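Local coordinates for periplasmic divalent cation tolerance protein (Synechococcus elongatus, PDB 6GDX), which is a trimeric PII-like protein of uncertain role, which may carry or signal a small molecule and whose copper binding is doubtful, at residues B[34-39]-B[112-117]; B[38-43]-B[104-109]; B[58-63]-B[126-131]; B[62-67]-B[83-88]. One frame throughout, in Å; residues are numbered along the deposited sequence. Where two conformers were deposited one is given.

Contact 1 of 4, residues B[34-39]-B[112-117]; sequences RLLLTT and CLVLTP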
# COMPACT_ATOMS: atom_id res chain seq x y z
N ARG B 34 8.85 -7.92 5.75
CA ARG B 34 8.63 -7.75 4.33
C ARG B 34 7.16 -7.82 4.02
O ARG B 34 6.41 -8.59 4.65
CB ARG B 34 9.34 -8.83 3.51
CG ARG B 34 10.84 -8.87 3.62
CD ARG B 34 11.46 -7.68 2.91
NE ARG B 34 12.92 -7.74 2.87
CZ ARG B 34 13.72 -7.36 3.86
NH1 ARG B 34 13.23 -6.95 5.02
NH2 ARG B 34 15.04 -7.41 3.68
N LEU B 35 6.74 -7.03 3.03
CA LEU B 35 5.38 -7.12 2.45
C LEU B 35 5.54 -7.52 1.00
O LEU B 35 6.11 -6.77 0.20
CB LEU B 35 4.69 -5.78 2.50
CG LEU B 35 4.46 -5.14 3.84
CD1 LEU B 35 3.89 -3.73 3.70
CD2 LEU B 35 3.56 -6.00 4.70
N LEU B 36 5.03 -8.68 0.62
CA LEU B 36 5.04 -9.10 -0.77
C LEU B 36 3.68 -8.81 -1.35
O LEU B 36 2.65 -9.28 -0.84
CB LEU B 36 5.45 -10.56 -0.89
CG LEU B 36 5.54 -11.08 -2.32
CD1 LEU B 36 6.56 -12.22 -2.40
CD2 LEU B 36 4.23 -11.55 -2.91
N LEU B 37 3.67 -8.06 -2.45
CA LEU B 37 2.45 -7.66 -3.15
C LEU B 37 2.32 -8.42 -4.44
O LEU B 37 3.27 -8.49 -5.24
CB LEU B 37 2.51 -6.16 -3.46
CG LEU B 37 2.83 -5.24 -2.29
CD1 LEU B 37 2.92 -3.80 -2.78
CD2 LEU B 37 1.89 -5.41 -1.12
N THR B 38 1.16 -9.03 -4.64
CA THR B 38 0.83 -9.68 -5.90
C THR B 38 -0.67 -9.51 -6.15
O THR B 38 -1.40 -9.02 -5.28
CB THR B 38 1.25 -11.15 -5.91
OG1 THR B 38 1.11 -11.68 -7.23
CG2 THR B 38 0.47 -11.98 -4.94
N THR B 39 -1.13 -9.91 -7.33
CA THR B 39 -2.57 -9.89 -7.65
C THR B 39 -2.96 -11.24 -8.20
O THR B 39 -2.16 -11.97 -8.78
CB THR B 39 -2.93 -8.79 -8.65
OG1 THR B 39 -2.35 -9.09 -9.91
CG2 THR B 39 -2.50 -7.43 -8.19
N CYS B 112 5.00 -9.25 -8.67
CA CYS B 112 5.81 -9.50 -7.49
C CYS B 112 6.55 -8.23 -7.14
O CYS B 112 7.48 -7.85 -7.85
CB CYS B 112 6.81 -10.62 -7.73
SG CYS B 112 7.87 -10.94 -6.30
N LEU B 113 6.09 -7.54 -6.10
CA LEU B 113 6.76 -6.35 -5.64
C LEU B 113 6.87 -6.44 -4.13
O LEU B 113 5.88 -6.74 -3.47
CB LEU B 113 6.00 -5.12 -6.01
CG LEU B 113 5.97 -4.82 -7.51
CD1 LEU B 113 5.07 -3.65 -7.74
CD2 LEU B 113 7.35 -4.51 -8.08
N VAL B 114 8.07 -6.21 -3.58
CA VAL B 114 8.29 -6.38 -2.16
C VAL B 114 8.64 -5.05 -1.56
O VAL B 114 9.55 -4.37 -2.05
CB VAL B 114 9.38 -7.41 -1.91
CG1 VAL B 114 9.58 -7.62 -0.42
CG2 VAL B 114 9.06 -8.72 -2.60
N LEU B 115 7.99 -4.72 -0.45
CA LEU B 115 8.29 -3.52 0.34
C LEU B 115 8.89 -3.91 1.68
O LEU B 115 8.58 -4.98 2.21
CB LEU B 115 7.03 -2.69 0.60
CG LEU B 115 6.22 -2.27 -0.61
CD1 LEU B 115 4.98 -1.53 -0.17
CD2 LEU B 115 7.04 -1.37 -1.50
N THR B 116 9.75 -3.05 2.21
CA THR B 116 10.31 -3.23 3.56
C THR B 116 9.80 -2.14 4.47
O THR B 116 10.17 -0.96 4.32
CB THR B 116 11.85 -3.24 3.52
OG1 THR B 116 12.26 -4.42 2.80
CG2 THR B 116 12.45 -3.28 4.92
N PRO B 117 8.97 -2.49 5.45
CA PRO B 117 8.62 -1.53 6.51
C PRO B 117 9.86 -1.13 7.30
O PRO B 117 10.76 -1.93 7.55
CB PRO B 117 7.62 -2.31 7.37
CG PRO B 117 7.11 -3.41 6.46
CD PRO B 117 8.30 -3.78 5.66

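Contact 2 of 4, residues B[38-43]-B[104-109]; sequences TTVSTE and QHPYAL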
# COMPACT_ATOMS: atom_id res chain seq x y z
N THR B 38 1.16 -9.03 -4.64
CA THR B 38 0.83 -9.68 -5.90
C THR B 38 -0.67 -9.51 -6.15
O THR B 38 -1.40 -9.02 -5.28
CB THR B 38 1.25 -11.15 -5.91
OG1 THR B 38 1.11 -11.68 -7.23
CG2 THR B 38 0.47 -11.98 -4.94
N THR B 39 -1.13 -9.91 -7.33
CA THR B 39 -2.57 -9.89 -7.65
C THR B 39 -2.96 -11.24 -8.20
O THR B 39 -2.16 -11.97 -8.78
CB THR B 39 -2.93 -8.79 -8.65
OG1 THR B 39 -2.35 -9.09 -9.91
CG2 THR B 39 -2.50 -7.43 -8.19
N VAL B 40 -4.25 -11.56 -8.02
CA VAL B 40 -4.90 -12.68 -8.69
C VAL B 40 -6.21 -12.17 -9.27
O VAL B 40 -6.58 -11.01 -9.07
CB VAL B 40 -5.14 -13.86 -7.73
CG1 VAL B 40 -3.85 -14.38 -7.18
CG2 VAL B 40 -6.09 -13.48 -6.60
N SER B 41 -6.91 -13.01 -10.03
CA SER B 41 -8.11 -12.54 -10.71
C SER B 41 -9.35 -12.48 -9.82
O SER B 41 -10.06 -11.49 -9.86
CB SER B 41 -8.40 -13.39 -11.93
OG SER B 41 -9.58 -12.96 -12.58
N THR B 42 -9.61 -13.53 -9.03
CA THR B 42 -10.89 -13.65 -8.32
C THR B 42 -10.72 -13.71 -6.82
O THR B 42 -9.66 -14.07 -6.28
CB THR B 42 -11.68 -14.90 -8.76
OG1 THR B 42 -10.99 -16.04 -8.25
CG2 THR B 42 -11.82 -14.99 -10.28
N GLU B 43 -11.78 -13.33 -6.13
CA GLU B 43 -11.86 -13.43 -4.69
C GLU B 43 -11.61 -14.85 -4.21
O GLU B 43 -10.86 -15.04 -3.27
CB GLU B 43 -13.19 -12.88 -4.21
CG GLU B 43 -13.37 -12.93 -2.72
CD GLU B 43 -14.73 -12.43 -2.28
OE1 GLU B 43 -14.79 -11.78 -1.25
OE2 GLU B 43 -15.77 -12.70 -2.93
N GLN B 104 2.21 -22.12 -6.99
CA GLN B 104 0.85 -22.06 -6.47
C GLN B 104 0.04 -20.89 -7.00
O GLN B 104 -1.19 -20.96 -6.99
CB GLN B 104 0.86 -22.03 -4.93
CG GLN B 104 1.56 -23.22 -4.29
CD GLN B 104 0.97 -24.53 -4.75
OE1 GLN B 104 -0.23 -24.72 -4.68
NE2 GLN B 104 1.82 -25.42 -5.29
N HIS B 105 0.69 -19.82 -7.46
CA HIS B 105 -0.07 -18.67 -7.93
C HIS B 105 -0.84 -19.06 -9.20
O HIS B 105 -0.31 -19.82 -10.04
CB HIS B 105 0.90 -17.55 -8.26
CG HIS B 105 0.25 -16.21 -8.43
ND1 HIS B 105 -0.56 -15.87 -9.49
CD2 HIS B 105 0.35 -15.12 -7.64
CE1 HIS B 105 -0.91 -14.60 -9.35
NE2 HIS B 105 -0.37 -14.12 -8.24
N PRO B 106 -2.07 -18.56 -9.38
CA PRO B 106 -2.81 -18.92 -10.61
C PRO B 106 -2.26 -18.36 -11.94
O PRO B 106 -2.58 -18.87 -12.99
CB PRO B 106 -4.23 -18.39 -10.33
CG PRO B 106 -4.03 -17.33 -9.32
CD PRO B 106 -2.91 -17.79 -8.44
N TYR B 107 -1.47 -17.29 -11.89
CA TYR B 107 -0.95 -16.66 -13.10
C TYR B 107 0.44 -17.22 -13.40
O TYR B 107 1.23 -17.48 -12.49
CB TYR B 107 -0.75 -15.14 -12.92
CG TYR B 107 -2.00 -14.29 -12.76
CD1 TYR B 107 -3.29 -14.83 -12.80
CD2 TYR B 107 -1.86 -12.93 -12.61
CE1 TYR B 107 -4.40 -14.00 -12.67
CE2 TYR B 107 -2.96 -12.10 -12.49
CZ TYR B 107 -4.22 -12.63 -12.52
OH TYR B 107 -5.31 -11.78 -12.38
N ALA B 108 0.75 -17.35 -14.69
CA ALA B 108 2.08 -17.79 -15.13
C ALA B 108 3.16 -16.76 -14.83
O ALA B 108 4.29 -17.13 -14.55
CB ALA B 108 2.09 -18.15 -16.60
N LEU B 109 2.82 -15.47 -14.87
CA LEU B 109 3.79 -14.40 -14.59
C LEU B 109 3.12 -13.41 -13.64
O LEU B 109 2.54 -12.40 -14.04
CB LEU B 109 4.21 -13.72 -15.89
CG LEU B 109 5.56 -12.99 -15.83
CD1 LEU B 109 5.83 -12.33 -17.18
CD2 LEU B 109 5.67 -11.94 -14.73

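Contact 3 of 4, residues B[58-63]-B[126-131]; sequences LAACVS and DWLRSS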
# COMPACT_ATOMS: atom_id res chain seq x y z
N LEU B 58 4.37 -19.54 5.58
CA LEU B 58 5.12 -18.63 4.70
C LEU B 58 4.76 -17.16 4.89
O LEU B 58 5.52 -16.28 4.46
CB LEU B 58 4.92 -19.05 3.25
CG LEU B 58 5.64 -20.36 2.94
CD1 LEU B 58 5.15 -20.89 1.59
CD2 LEU B 58 7.15 -20.18 2.97
N ALA B 59 3.62 -16.90 5.52
CA ALA B 59 3.18 -15.53 5.81
C ALA B 59 2.42 -15.57 7.11
O ALA B 59 1.72 -16.55 7.39
CB ALA B 59 2.32 -14.95 4.70
N ALA B 60 2.55 -14.53 7.93
CA ALA B 60 1.79 -14.43 9.16
C ALA B 60 0.38 -13.96 8.98
O ALA B 60 -0.55 -14.30 9.73
CB ALA B 60 2.50 -13.50 10.13
N CYS B 61 0.20 -13.09 7.98
CA CYS B 61 -1.08 -12.47 7.64
C CYS B 61 -1.05 -12.24 6.14
O CYS B 61 0.01 -11.89 5.59
CB CYS B 61 -1.30 -11.13 8.36
SG CYS B 61 -2.80 -10.28 7.85
N VAL B 62 -2.21 -12.35 5.50
CA VAL B 62 -2.36 -11.95 4.12
C VAL B 62 -3.62 -11.14 4.02
O VAL B 62 -4.68 -11.60 4.49
CB VAL B 62 -2.45 -13.16 3.18
CG1 VAL B 62 -2.49 -12.72 1.72
CG2 VAL B 62 -1.32 -14.13 3.42
N SER B 63 -3.54 -9.94 3.44
CA SER B 63 -4.74 -9.15 3.20
C SER B 63 -5.10 -9.20 1.74
O SER B 63 -4.22 -9.30 0.84
CB SER B 63 -4.53 -7.71 3.65
OG SER B 63 -3.62 -7.02 2.81
N ASP B 126 7.02 -9.02 17.09
CA ASP B 126 7.14 -10.29 17.78
C ASP B 126 6.04 -11.28 17.40
O ASP B 126 6.32 -12.46 17.23
CB ASP B 126 7.11 -10.07 19.30
CG ASP B 126 8.38 -9.41 19.83
OD1 ASP B 126 9.38 -9.27 19.09
OD2 ASP B 126 8.37 -9.04 21.03
N TRP B 127 4.80 -10.80 17.23
CA TRP B 127 3.71 -11.66 16.77
C TRP B 127 4.02 -12.24 15.39
O TRP B 127 3.87 -13.43 15.12
CB TRP B 127 2.37 -10.90 16.76
CG TRP B 127 1.36 -11.67 15.97
CD1 TRP B 127 0.66 -12.77 16.34
CD2 TRP B 127 1.05 -11.47 14.59
NE1 TRP B 127 -0.08 -13.25 15.29
CE2 TRP B 127 0.16 -12.47 14.19
CE3 TRP B 127 1.45 -10.53 13.65
CZ2 TRP B 127 -0.33 -12.55 12.88
CZ3 TRP B 127 1.00 -10.62 12.36
CH2 TRP B 127 0.12 -11.61 11.99
N LEU B 128 4.47 -11.37 14.49
CA LEU B 128 4.70 -11.77 13.11
C LEU B 128 5.79 -12.84 13.08
O LEU B 128 5.60 -13.93 12.49
CB LEU B 128 5.05 -10.54 12.26
CG LEU B 128 5.07 -10.74 10.77
CD1 LEU B 128 4.96 -9.40 10.07
CD2 LEU B 128 6.33 -11.45 10.33
N ARG B 129 6.91 -12.55 13.74
CA ARG B 129 8.02 -13.51 13.77
C ARG B 129 7.64 -14.82 14.45
O ARG B 129 7.96 -15.91 13.94
CB ARG B 129 9.22 -12.90 14.47
CG ARG B 129 9.79 -11.70 13.74
CD ARG B 129 11.23 -11.36 14.07
NE ARG B 129 11.92 -11.24 12.80
CZ ARG B 129 12.59 -12.21 12.17
NH1 ARG B 129 13.09 -11.92 11.00
NH2 ARG B 129 12.79 -13.42 12.70
N SER B 130 6.93 -14.73 15.56
CA SER B 130 6.55 -15.98 16.27
C SER B 130 5.51 -16.82 15.51
O SER B 130 5.42 -18.04 15.69
CB SER B 130 6.07 -15.70 17.68
OG SER B 130 4.91 -14.94 17.69
N SER B 131 4.73 -16.19 14.63
CA SER B 131 3.80 -16.91 13.79
C SER B 131 4.42 -17.78 12.75
O SER B 131 3.73 -18.66 12.21
CB SER B 131 2.92 -15.94 13.05
OG SER B 131 2.10 -15.37 13.99

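Contact 4 of 4, residues B[62-67]-B[83-88]; sequences VSITPI and QQMSFK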
# COMPACT_ATOMS: atom_id res chain seq x y z
N VAL B 62 -2.21 -12.35 5.50
CA VAL B 62 -2.36 -11.95 4.12
C VAL B 62 -3.62 -11.14 4.02
O VAL B 62 -4.68 -11.60 4.49
CB VAL B 62 -2.45 -13.16 3.18
CG1 VAL B 62 -2.49 -12.72 1.72
CG2 VAL B 62 -1.32 -14.13 3.42
N SER B 63 -3.54 -9.94 3.44
CA SER B 63 -4.74 -9.15 3.20
C SER B 63 -5.10 -9.20 1.74
O SER B 63 -4.22 -9.30 0.84
CB SER B 63 -4.53 -7.71 3.65
OG SER B 63 -3.62 -7.02 2.81
N ILE B 64 -6.38 -9.02 1.46
CA ILE B 64 -6.94 -9.08 0.13
C ILE B 64 -7.87 -7.89 -0.06
O ILE B 64 -8.74 -7.63 0.79
CB ILE B 64 -7.77 -10.36 -0.02
CG1 ILE B 64 -6.97 -11.63 0.29
CG2 ILE B 64 -8.49 -10.42 -1.35
CD1 ILE B 64 -7.84 -12.87 0.52
N THR B 65 -7.71 -7.19 -1.18
CA THR B 65 -8.43 -5.94 -1.51
C THR B 65 -8.95 -6.07 -2.97
O THR B 65 -8.09 -6.26 -3.81
CB THR B 65 -7.38 -4.72 -1.43
OG1 THR B 65 -6.72 -4.72 -0.13
CG2 THR B 65 -8.04 -3.44 -1.63
N PRO B 66 -10.23 -5.84 -3.31
CA PRO B 66 -10.58 -5.81 -4.74
C PRO B 66 -10.07 -4.54 -5.40
O PRO B 66 -10.19 -3.44 -4.84
CB PRO B 66 -12.11 -5.82 -4.72
CG PRO B 66 -12.51 -5.33 -3.39
CD PRO B 66 -11.41 -5.68 -2.44
N ILE B 67 -9.50 -4.69 -6.60
CA ILE B 67 -8.95 -3.57 -7.37
C ILE B 67 -9.39 -3.72 -8.82
O ILE B 67 -9.96 -4.74 -9.25
CB ILE B 67 -7.41 -3.52 -7.29
CG1 ILE B 67 -6.77 -4.74 -7.94
CG2 ILE B 67 -6.95 -3.33 -5.85
CD1 ILE B 67 -5.28 -4.58 -8.20
N GLN B 83 -7.71 -9.01 -7.48
CA GLN B 83 -7.60 -8.91 -6.04
C GLN B 83 -6.15 -8.59 -5.74
O GLN B 83 -5.26 -9.37 -6.11
CB GLN B 83 -7.96 -10.22 -5.37
CG GLN B 83 -9.39 -10.67 -5.69
CD GLN B 83 -10.45 -9.87 -4.95
OE1 GLN B 83 -10.29 -9.56 -3.77
NE2 GLN B 83 -11.53 -9.56 -5.62
N GLN B 84 -5.89 -7.48 -5.07
CA GLN B 84 -4.57 -7.17 -4.57
C GLN B 84 -4.34 -7.95 -3.29
O GLN B 84 -5.14 -7.87 -2.35
CB GLN B 84 -4.44 -5.67 -4.29
CG GLN B 84 -3.09 -5.22 -3.77
CD GLN B 84 -2.06 -5.28 -4.86
OE1 GLN B 84 -2.20 -4.59 -5.87
NE2 GLN B 84 -1.04 -6.12 -4.71
N MET B 85 -3.21 -8.62 -3.21
CA MET B 85 -2.81 -9.36 -2.03
C MET B 85 -1.55 -8.78 -1.44
O MET B 85 -0.65 -8.34 -2.18
CB MET B 85 -2.59 -10.82 -2.40
CG MET B 85 -3.78 -11.44 -3.08
SD MET B 85 -3.58 -13.22 -3.41
CE MET B 85 -3.65 -13.83 -1.74
N SER B 86 -1.49 -8.73 -0.12
CA SER B 86 -0.33 -8.28 0.62
C SER B 86 0.01 -9.33 1.66
O SER B 86 -0.76 -9.55 2.61
CB SER B 86 -0.61 -6.94 1.28
OG SER B 86 0.42 -6.57 2.15
N PHE B 87 1.14 -9.97 1.47
CA PHE B 87 1.62 -11.04 2.34
C PHE B 87 2.63 -10.44 3.31
O PHE B 87 3.66 -9.87 2.91
CB PHE B 87 2.35 -12.13 1.54
CG PHE B 87 1.48 -12.93 0.59
CD1 PHE B 87 1.01 -12.39 -0.60
CD2 PHE B 87 1.15 -14.24 0.88
CE1 PHE B 87 0.21 -13.13 -1.45
CE2 PHE B 87 0.37 -14.99 0.02
CZ PHE B 87 -0.08 -14.46 -1.16
N LYS B 88 2.35 -10.58 4.60
CA LYS B 88 3.25 -10.10 5.67
C LYS B 88 4.14 -11.25 6.08
O LYS B 88 3.65 -12.30 6.57
CB LYS B 88 2.46 -9.66 6.89
CG LYS B 88 1.81 -8.34 6.83
CD LYS B 88 0.80 -8.24 5.74
CE LYS B 88 -0.11 -7.07 5.98
NZ LYS B 88 -0.98 -6.86 4.80
O HOH W 1 -4.32 -6.24 -0.02

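Contact 1 of 4, residues B[34-39]-B[112-117]
R34-T39 and C112-P117 form an antiparallel strand pair on one side of the four-stranded sheet, where strand 113-115 is outermost within the chain. Their axes run at 156°. Four backbone hydrogen bonds join them: L35 and L115 bond to each other twice, and so do L37 and L113. The shortest runs from L37 N to L113 O at 2.8 Å. Between these pairs, L36 faces V114 as a non-hydrogen-bonded pair. L35, L37, L113 and L115 share one face of the sheet. There L37 CD1 meets L115 CD1 at 4.0 Å, and L35 CG lies 4.1 Å from P117 CG. On the other face, L36 CG packs on V114 CG2 at 4.2 Å. The R34 chain lies alongside T116 and points the same way. A bend at chi2 (-71°) carries its CD to within 3.4 Å of T116 OG1. That oxygen then sits over one face of the guanidinium, 3.2 Å above its plane and offset toward the rim. This is packing and not a hydrogen bond, because the angle at NE is poor; R34 NH1 bonds instead to A31 O. In the second subunit, a strand pairs with L113 and V114 and continues the sheet. The third subunit packs its L115 on L115 and its L113 on P117. The leucine face is therefore apolar packing shared with neighbouring subunits, while backbone bonds set the strand register.

Contact 2 of 4, residues B[38-43]-B[104-109]
The H105 ring has V40 CG1 over one face and T39 O at its edge, in the ring plane. The methyl makes a CH-pi contact, 4.0 Å from the ring centroid. H105 NE2 donates to T38 OG1 at 3.0 Å, with the hydroxyl tilted 27° out of the ring plane. The same NE2 makes a weak bond to T39 O at 2.8 Å, bent to 116°. ND1 on the other side of the ring accepts from Y107 N at 2.9 Å, almost exactly in plane. The imidazole is thus bonded through both nitrogens, which limits its rotation. With CG anti to the backbone N (chi1 -166°), the ring reaches the end of strand 33-40. H105 directly follows helix 91-104, so it joins the loop after this helix to that strand within the ferredoxin-like fold. The Y107 ring comes obliquely to the backbone of T39, V40 and S41. Its OH bonds to E82 OE2, while S41 N bonds to E45 OE1. Beside the imidazole, V40 CG1 also touches P106 CG at 3.6 Å. E82 OE1 takes the T39 hydroxyl, and T38 OG1 has a second partner in E111 O. A bound Bis-Tris molecule, probably from the crystallisation liquor, lies about 4 Å from the Y107 side chain. The bonds at ND1 and NE2 imply that the H105 ring carries a proton on NE2 and leaves ND1 as an acceptor, consistent with a neutral imidazole.

Contact 3 of 4, residues B[58-63]-B[126-131]
Apolar packing carries this contact, and no hydrogen bond crosses it. A60 CB points at helix 122-131 and meets three of its side chains. It lies 3.6 Å from W127 CH2, 3.8 Å from L128 CG and 3.8 Å from S131 CB. The approach to the indole is oblique. C61 CB comes to the edge of the same ring, in its plane, 3.9 Å from W127 CH2. The indole reaches back to the strand because its CG stands anti to the backbone N (chi1 165°).

Among the polar bonds, S131 OG donates to W127 O at 2.9 Å, and S131 N bonds to the same oxygen from the opposite face of the carbonyl plane. This hydroxyl also lies over one face of the indole, 3.2 Å above its plane and offset toward the rim. The indole NE1 bonds to R72 O of the third subunit.

Contacts between subunits complete the setting. W73 of the third subunit meets the W127 ring, and a strand of that subunit pairs with C61, V62 and S63. Separately, a Bis-Tris molecule, probably from the crystallisation liquor, lies about 4 Å from the W127 side chain. The C-terminal helix of the ferredoxin-like CutA fold here packs on A60 and C61, at the entry to strand 61-73, beside the trimer interface.

Contact 4 of 4, residues B[62-67]-B[83-88]
V62 CG1 stands anti to the backbone N (chi1 -175°), which sets this methyl over the centre of the F87 ring. It lies 3.9 Å from the centroid and 4° off the normal, a CH-pi contact. V62 CG2 meets F87 CD2 at 3.5 Å, as the two side chains lie alongside each other. M85 CE reaches V62 CG1 at 3.8 Å. Q83 folds back at chi2 (-74°) beside I64 and P66, bringing OE1 to 3.1 Å from I64 CG2. V62, I64, P66, Q83, M85 and F87 share one face of the sheet. Four backbone hydrogen bonds join the strands, two between S63 and S86 and two between T65 and Q84. The other face is more polar. K88 NZ donates to S86 OG at 3.0 Å. A water hydrogen-bonds to the hydroxyls of S63 and T65, and it donates to Q84 O at 3.0 Å. At the end of the pair, I67 CG2 packs on Q84 CB. Q84 NE2 hydrogen-bonds to E111 OE1. The two strands form the long hairpin 61-73 and 76-90. Helix 43-55 covers the V62 and F87 face through A50, A53 and V54. Strand 33-40 flanks strand 76-90, while a strand of the third subunit pairs with V62, S63 and I64 along the other edge of the hairpin.

In the fold
From the N terminus, strand 33-40 opens contacts 1 and 2. Contact 2 closes the chain from the end of this strand to the loop after helix 91-104. Contact 1 closes a longer path from the same strand to strand 113-115. Contact 4 is nested inside both, within the hairpin of strands 61-73 and 76-90. Contact 3 runs from the start of strand 61-73 to helix 122-131, so it crosses contacts 1 and 2. It shares V62 and S63 with contact 4. Backbone bonds from L36 and T38 to F87 and M85 join contact 1 to contact 4. Contacts 1 and 4 pair strands of the sheet, contact 2 ties it to a loop, and contact 3 to the C-terminal helix.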